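Local coordinates for hypothetical protein PAE2307 (Pyrobaculum aerophilum, PDB 1WVQ), which acts as an adenosine-specific kinase from an ancient conserved family and carries a stably phosphorylated histidine, at the interface of chains A and B and the interface of chains A and C. Coordinates in Å, arbitrary orientation; residue numbers count along the deposited sequence, not the author numbering. Chains: chain A/B/C, hypothetical protein PAE2307.

Contact 1: the interface of chains A and B. Residues chain A 42-44, 93-95, 98; chain B 42-44, 93-95, 98.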
loop_
_atom_site.group_PDB
_atom_site.type_symbol
_atom_site.label_atom_id
_atom_site.label_comp_id
_atom_site.label_asym_id
_atom_site.label_seq_id
_atom_site.Cartn_x
_atom_site.Cartn_y
_atom_site.Cartn_z
ATOM N N SER A 42 11.849 9.822 -4.829
ATOM C CA SER A 42 11.800 9.591 -3.390
ATOM C C SER A 42 12.596 10.600 -2.575
ATOM O O SER A 42 12.135 11.034 -1.526
ATOM C CB SER A 42 12.315 8.192 -3.041
ATOM O OG SER A 42 11.359 7.193 -3.347
ATOM N N VAL A 43 13.789 10.949 -3.052
ATOM C CA VAL A 43 14.679 11.882 -2.351
ATOM C C VAL A 43 15.315 12.864 -3.335
ATOM O O VAL A 43 15.910 12.451 -4.326
ATOM C CB VAL A 43 15.812 11.107 -1.621
ATOM C CG1 VAL A 43 16.747 12.080 -0.916
ATOM C CG2 VAL A 43 15.216 10.113 -0.630
ATOM N N PRO A 44 15.219 14.177 -3.058
ATOM C CA PRO A 44 15.801 15.178 -3.960
ATOM C C PRO A 44 17.257 14.987 -4.386
ATOM O O PRO A 44 17.562 15.006 -5.579
ATOM C CB PRO A 44 15.601 16.488 -3.200
ATOM C CG PRO A 44 14.339 16.254 -2.459
ATOM C CD PRO A 44 14.536 14.836 -1.931
ATOM N N ASN A 93 23.516 9.442 -0.393
ATOM C CA ASN A 93 22.700 10.607 -0.058
ATOM C C ASN A 93 21.232 10.278 0.128
ATOM O O ASN A 93 20.349 11.104 -0.116
ATOM C CB ASN A 93 22.886 11.681 -1.124
ATOM C CG ASN A 93 24.344 11.996 -1.351
ATOM O OD1 ASN A 93 25.084 12.273 -0.400
ATOM N ND2 ASN A 93 24.776 11.941 -2.607
ATOM N N ALA A 94 20.996 9.054 0.584
ATOM C CA ALA A 94 19.668 8.532 0.860
ATOM C C ALA A 94 19.883 7.175 1.515
ATOM O O ALA A 94 20.855 6.486 1.214
ATOM C CB ALA A 94 18.870 8.373 -0.437
ATOM N N TRP A 95 18.986 6.805 2.421
ATOM C CA TRP A 95 19.060 5.518 3.106
ATOM C C TRP A 95 17.971 4.616 2.540
ATOM O O TRP A 95 16.980 5.100 1.993
ATOM C CB TRP A 95 18.826 5.695 4.608
ATOM C CG TRP A 95 19.979 6.301 5.338
ATOM C CD1 TRP A 95 21.163 5.694 5.648
ATOM C CD2 TRP A 95 20.056 7.625 5.863
ATOM N NE1 TRP A 95 21.973 6.560 6.336
ATOM C CE2 TRP A 95 21.318 7.760 6.484
ATOM C CE3 TRP A 95 19.181 8.721 5.871
ATOM C CZ2 TRP A 95 21.732 8.942 7.111
ATOM C CZ3 TRP A 95 19.589 9.901 6.495
ATOM C CH2 TRP A 95 20.856 10.001 7.106
ATOM N N ASN A 98 14.351 5.350 3.041
ATOM C CA ASN A 98 13.783 6.480 2.312
ATOM C C ASN A 98 13.164 6.053 0.981
ATOM O O ASN A 98 12.354 6.785 0.418
ATOM C CB ASN A 98 14.848 7.541 1.984
ATOM C CG ASN A 98 15.523 8.122 3.209
ATOM O OD1 ASN A 98 16.726 8.387 3.217
ATOM N ND2 ASN A 98 14.745 8.296 4.272
ATOM N N SER B 42 11.474 10.027 5.532
ATOM C CA SER B 42 11.261 10.008 4.090
ATOM C C SER B 42 12.409 10.631 3.300
ATOM O O SER B 42 12.771 10.138 2.233
ATOM C CB SER B 42 9.966 10.744 3.731
ATOM O OG SER B 42 8.822 9.976 4.054
ATOM N N VAL B 43 12.983 11.709 3.825
ATOM C CA VAL B 43 14.051 12.417 3.127
ATOM C C VAL B 43 15.118 12.943 4.078
ATOM O O VAL B 43 14.801 13.622 5.054
ATOM C CB VAL B 43 13.477 13.635 2.365
ATOM C CG1 VAL B 43 14.587 14.374 1.640
ATOM C CG2 VAL B 43 12.407 13.190 1.389
ATOM N N PRO B 44 16.397 12.638 3.810
ATOM C CA PRO B 44 17.425 13.152 4.716
ATOM C C PRO B 44 17.434 14.676 4.572
ATOM O O PRO B 44 17.271 15.199 3.475
ATOM C CB PRO B 44 18.718 12.538 4.174
ATOM C CG PRO B 44 18.256 11.346 3.382
ATOM C CD PRO B 44 16.989 11.813 2.743
ATOM N N ASN B 93 13.156 21.581 1.542
ATOM C CA ASN B 93 14.165 20.580 1.195
ATOM C C ASN B 93 13.574 19.208 0.894
ATOM O O ASN B 93 14.244 18.188 1.029
ATOM C CB ASN B 93 15.210 20.479 2.307
ATOM C CG ASN B 93 15.775 21.829 2.683
ATOM O OD1 ASN B 93 16.156 22.615 1.816
ATOM N ND2 ASN B 93 15.822 22.114 3.981
ATOM N N ALA B 94 12.309 19.205 0.486
ATOM C CA ALA B 94 11.596 17.985 0.112
ATOM C C ALA B 94 10.332 18.422 -0.613
ATOM O O ALA B 94 9.803 19.499 -0.340
ATOM C CB ALA B 94 11.238 17.157 1.352
ATOM N N TRP B 95 9.870 17.605 -1.556
ATOM C CA TRP B 95 8.650 17.911 -2.298
ATOM C C TRP B 95 7.548 16.981 -1.811
ATOM O O TRP B 95 7.822 15.911 -1.273
ATOM C CB TRP B 95 8.860 17.713 -3.803
ATOM C CG TRP B 95 9.685 18.793 -4.462
ATOM C CD1 TRP B 95 9.302 20.082 -4.728
ATOM C CD2 TRP B 95 11.025 18.662 -4.943
ATOM N NE1 TRP B 95 10.327 20.758 -5.350
ATOM C CE2 TRP B 95 11.391 19.915 -5.490
ATOM C CE3 TRP B 95 11.948 17.616 -4.959
ATOM C CZ2 TRP B 95 12.657 20.138 -6.057
ATOM C CZ3 TRP B 95 13.204 17.837 -5.522
ATOM C CH2 TRP B 95 13.548 19.091 -6.059
ATOM N N ASN B 98 7.701 13.279 -2.385
ATOM C CA ASN B 98 8.693 12.516 -1.625
ATOM C C ASN B 98 8.115 11.955 -0.331
ATOM O O ASN B 98 8.664 11.015 0.231
ATOM C CB ASN B 98 9.898 13.374 -1.207
ATOM C CG ASN B 98 10.622 14.003 -2.371
ATOM O OD1 ASN B 98 11.106 15.134 -2.293
ATOM N ND2 ASN B 98 10.673 13.278 -3.482
HETATM O O HOH W 1 10.624 9.047 0.349
#
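A two-fold symmetric packing of loops forms this patch: residues 42-44 of each chain press against the partner's turn 93-95 and the start of its helix 96-104. The direct contact is mainly van der Waals packing, and no nitrogen or oxygen of one chain approaches the other closely enough to bond directly. B:Pro44, with 87 Å² of its own surface buried by chain A and its twin A:Pro44 equal to it, slides past A:Trp95 in the opposite direction, with its CB 3.6 Å from CZ3 on the indole's six-membered ring. Its CG also meets the side-chain amide oxygen OD1 of A:Asn98 at 3.3 Å, the two groups crossing obliquely. That oxygen is fixed by its own chain: A:Asn98 has CG beside its backbone N (chi1 -60°), and OD1 accepts the backbone N-H of A:Trp95 at 2.9 Å. The bond is nearly straight, 171° at the hydrogen, although the donor stands 35° above the carbonyl plane. An alanine at A:Asn98 would remove this brace and would probably loosen both the A:Trp95 turn and the seat of B:Pro44. Around the axis, A:Val43 CG1, anti to its backbone N, lies 3.7 Å from B:Pro44 CD. Water 1 bridges the chains through four carbonyls, at 3.1 Å from A:Ser42 O and 2.8 Å from A:Asn98 O, with matching contacts in chain B; its two hydrogens cannot fully serve all four at once. In the fold, one loop links helix 31-40 to strand 47-53, while the opposing turn joins strand 87-92 to helix 96-104.

Contact 2: the interface of chains A and C. Residues chain A 53-55, 59, 82-84, 130-132; chain C 118, 139-143.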
loop_
_atom_site.group_PDB
_atom_site.type_symbol
_atom_site.label_atom_id
_atom_site.label_comp_id
_atom_site.label_asym_id
_atom_site.label_seq_id
_atom_site.Cartn_x
_atom_site.Cartn_y
_atom_site.Cartn_z
ATOM N N CYS A 53 18.950 -7.534 -14.556
ATOM C CA CYS A 53 19.294 -8.644 -15.438
ATOM C C CYS A 53 18.110 -9.126 -16.270
ATOM O O CYS A 53 17.287 -9.905 -15.796
ATOM C CB CYS A 53 19.839 -9.822 -14.625
ATOM S SG CYS A 53 21.444 -9.517 -13.867
ATOM N N GLU A 54 18.022 -8.648 -17.508
ATOM C CA GLU A 54 16.966 -9.073 -18.419
ATOM C C GLU A 54 17.236 -10.563 -18.625
ATOM O O GLU A 54 18.336 -10.944 -19.016
ATOM C CB GLU A 54 17.086 -8.297 -19.733
ATOM C CG GLU A 54 16.191 -8.798 -20.846
ATOM C CD GLU A 54 16.358 -7.993 -22.122
ATOM O OE1 GLU A 54 17.491 -7.558 -22.412
ATOM O OE2 GLU A 54 15.356 -7.809 -22.844
ATOM N N ALA A 55 16.237 -11.402 -18.364
ATOM C CA ALA A 55 16.425 -12.849 -18.451
ATOM C C ALA A 55 16.078 -13.542 -19.761
ATOM O O ALA A 55 16.265 -14.755 -19.879
ATOM C CB ALA A 55 15.690 -13.528 -17.302
ATOM N N ARG A 59 18.930 -10.445 -23.252
ATOM C CA ARG A 59 19.554 -10.802 -21.976
ATOM C C ARG A 59 20.653 -9.833 -21.560
ATOM O O ARG A 59 21.749 -10.242 -21.171
ATOM C CB ARG A 59 20.133 -12.216 -22.066
ATOM C CG ARG A 59 19.076 -13.294 -22.180
ATOM C CD ARG A 59 19.654 -14.580 -22.759
ATOM N NE ARG A 59 20.724 -15.152 -21.946
ATOM C CZ ARG A 59 21.382 -16.258 -22.271
ATOM N NH1 ARG A 59 21.078 -16.894 -23.392
ATOM N NH2 ARG A 59 22.324 -16.742 -21.471
ATOM N N ALA A 82 24.913 -12.834 -12.039
ATOM C CA ALA A 82 24.503 -13.422 -13.315
ATOM C C ALA A 82 23.270 -14.313 -13.243
ATOM O O ALA A 82 23.254 -15.419 -13.786
ATOM C CB ALA A 82 25.668 -14.206 -13.918
ATOM N N ALA A 83 22.227 -13.826 -12.584
ATOM C CA ALA A 83 20.992 -14.590 -12.451
ATOM C C ALA A 83 19.835 -13.805 -13.031
ATOM O O ALA A 83 19.670 -12.625 -12.741
ATOM C CB ALA A 83 20.731 -14.896 -10.996
ATOM N N GLY A 84 19.019 -14.467 -13.837
ATOM C CA GLY A 84 17.906 -13.780 -14.458
ATOM C C GLY A 84 16.935 -13.046 -13.556
ATOM O O GLY A 84 16.506 -13.574 -12.534
ATOM N N GLU A 130 24.351 -21.349 -17.825
ATOM C CA GLU A 130 23.688 -20.051 -17.891
ATOM C C GLU A 130 22.275 -19.991 -17.297
ATOM O O GLU A 130 21.441 -19.186 -17.713
ATOM C CB GLU A 130 23.720 -19.545 -19.340
ATOM C CG GLU A 130 25.150 -19.172 -19.761
ATOM C CD GLU A 130 25.318 -18.811 -21.225
ATOM O OE1 GLU A 130 24.331 -18.453 -21.892
ATOM O OE2 GLU A 130 26.471 -18.870 -21.701
ATOM N N ARG A 131 22.027 -20.846 -16.308
ATOM C CA ARG A 131 20.748 -20.890 -15.600
ATOM C C ARG A 131 21.078 -20.771 -14.112
ATOM O O ARG A 131 21.419 -21.761 -13.460
ATOM C CB ARG A 131 20.017 -22.208 -15.868
ATOM C CG ARG A 131 19.628 -22.443 -17.327
ATOM C CD ARG A 131 18.716 -21.355 -17.860
ATOM N NE ARG A 131 17.509 -21.192 -17.057
ATOM C CZ ARG A 131 16.528 -22.087 -16.972
ATOM N NH1 ARG A 131 16.593 -23.233 -17.644
ATOM N NH2 ARG A 131 15.469 -21.824 -16.214
ATOM N N ARG A 132 20.972 -19.553 -13.583
ATOM C CA ARG A 132 21.296 -19.272 -12.187
ATOM C C ARG A 132 20.177 -18.563 -11.423
ATOM O O ARG A 132 19.356 -17.857 -12.007
ATOM C CB ARG A 132 22.572 -18.422 -12.132
ATOM C CG ARG A 132 23.802 -19.123 -12.705
ATOM C CD ARG A 132 24.847 -18.125 -13.199
ATOM N NE ARG A 132 25.414 -17.300 -12.132
ATOM C CZ ARG A 132 26.401 -17.681 -11.327
ATOM N NH1 ARG A 132 26.942 -18.887 -11.465
ATOM N NH2 ARG A 132 26.856 -16.855 -10.390
ATOM N N ASN C 118 9.279 -17.004 -18.643
ATOM C CA ASN C 118 10.538 -17.609 -19.092
ATOM C C ASN C 118 10.733 -19.023 -18.592
ATOM O O ASN C 118 10.016 -19.494 -17.707
ATOM C CB ASN C 118 11.762 -16.852 -18.555
ATOM C CG ASN C 118 11.800 -15.414 -18.958
ATOM O OD1 ASN C 118 11.539 -15.066 -20.101
ATOM N ND2 ASN C 118 12.161 -14.557 -18.013
ATOM N N ASP C 139 14.995 -18.132 -12.816
ATOM C CA ASP C 139 14.125 -17.444 -13.759
ATOM C C ASP C 139 14.872 -16.976 -15.001
ATOM O O ASP C 139 15.612 -16.003 -14.960
ATOM C CB ASP C 139 13.489 -16.253 -13.035
ATOM C CG ASP C 139 12.422 -15.556 -13.858
ATOM O OD1 ASP C 139 12.283 -15.854 -15.060
ATOM O OD2 ASP C 139 11.721 -14.693 -13.291
ATOM N N GLY C 140 14.671 -17.668 -16.116
ATOM C CA GLY C 140 15.354 -17.271 -17.329
ATOM C C GLY C 140 16.839 -17.583 -17.308
ATOM O O GLY C 140 17.298 -18.430 -16.542
ATOM N N HIS C 141 17.591 -16.860 -18.135
ATOM C CA HIS C 141 19.023 -17.077 -18.278
ATOM C C HIS C 141 19.896 -15.928 -17.802
ATOM O O HIS C 141 19.422 -14.813 -17.598
ATOM C CB HIS C 141 19.334 -17.367 -19.747
ATOM C CG HIS C 141 18.692 -18.614 -20.262
ATOM N ND1 HIS C 141 19.419 -19.707 -20.686
ATOM C CD2 HIS C 141 17.390 -18.952 -20.408
ATOM C CE1 HIS C 141 18.591 -20.660 -21.070
ATOM N NE2 HIS C 141 17.352 -20.228 -20.911
ATOM N N SER C 142 21.184 -16.220 -17.646
ATOM C CA SER C 142 22.166 -15.240 -17.209
ATOM C C SER C 142 22.378 -14.211 -18.315
ATOM O O SER C 142 22.099 -14.477 -19.484
ATOM C CB SER C 142 23.491 -15.938 -16.875
ATOM O OG SER C 142 24.009 -16.627 -18.002
ATOM N N PRO C 143 22.879 -13.018 -17.957
ATOM C CA PRO C 143 23.133 -11.926 -18.910
ATOM C C PRO C 143 24.189 -12.270 -19.951
ATOM O O PRO C 143 25.187 -12.925 -19.644
ATOM C CB PRO C 143 23.605 -10.774 -18.017
ATOM C CG PRO C 143 23.104 -11.124 -16.657
ATOM C CD PRO C 143 23.242 -12.614 -16.588
HETATM O O HOH W 2 16.846 -16.330 -11.496
HETATM O O HOH W 3 19.248 -17.275 -14.744
HETATM O O HOH W 4 20.059 -12.154 -17.080
#
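The backbone carbonyl oxygen O of C:Ser142 is gripped by two nitrogens of A:Arg59, side-on: NE at 2.9 Å, nearly along the C=O axis, and NH2 at 3.0 Å, on a lone pair. Both bonds lie 2° out of the guanidinium plane, so the group meets the oxygen flat. A:Glu130, itself in contact with chain C, also steadies this arginine: its OE1, a carboxylate oxygen, makes a 2.7 Å salt bridge to NH2 and probably supports its positive charge. The guanidinium also spreads one face over C:His141 CB, near its rim. A main-chain frame surrounds this clamp, in which loop 140-143 of chain C threads between segments of chain A. C:His141 N donates to A:Ala55 O at 3.0 Å, along a lone pair and almost straight (177° at the hydrogen). The C:Ser142 N-H reaches A:Glu130 O from above the carbonyl plane, and A:Arg131 NE donates to C:Gly140 O at 2.8 Å, from well above the carbonyl plane. Water 3 joins that same glycine oxygen to A:Gly84 N and to the backbone of A:Arg132, while water 4 links A:Glu54 O with C:His141 O. Because the chain C acceptors and donors are backbone atoms, these bonds probably fix the path of the loop more than they read its side chains. At the end of the loop, C:Pro143 CG rests 3.6 Å from A:Cys53 SG. A:Arg131, bent at chi2 and chi3, sets CD over the centre of the C:His141 imidazole face, 3.3 Å from the ring centroid.

The C-alpha centres of contact 1 and contact 2 lie about 32 Å apart, so chain A meets two different neighbours at well-separated places. They share no residue, yet strand 47-53 spans them: contact 1 uses the loop before it and contact 2 its last residue, A:Cys53. Strand 87-92 similarly runs from near A:Gly84 in contact 2 to A:Asn93 in contact 1. Contact 1 is two-fold and contact 2 is not, a combination compatible with a six-chain assembly built as paired trimers, though its biological relevance is inferred. A:His85, the residue that carries the phosphate, directly follows A:Gly84, which places contact 2 beside the probable active site.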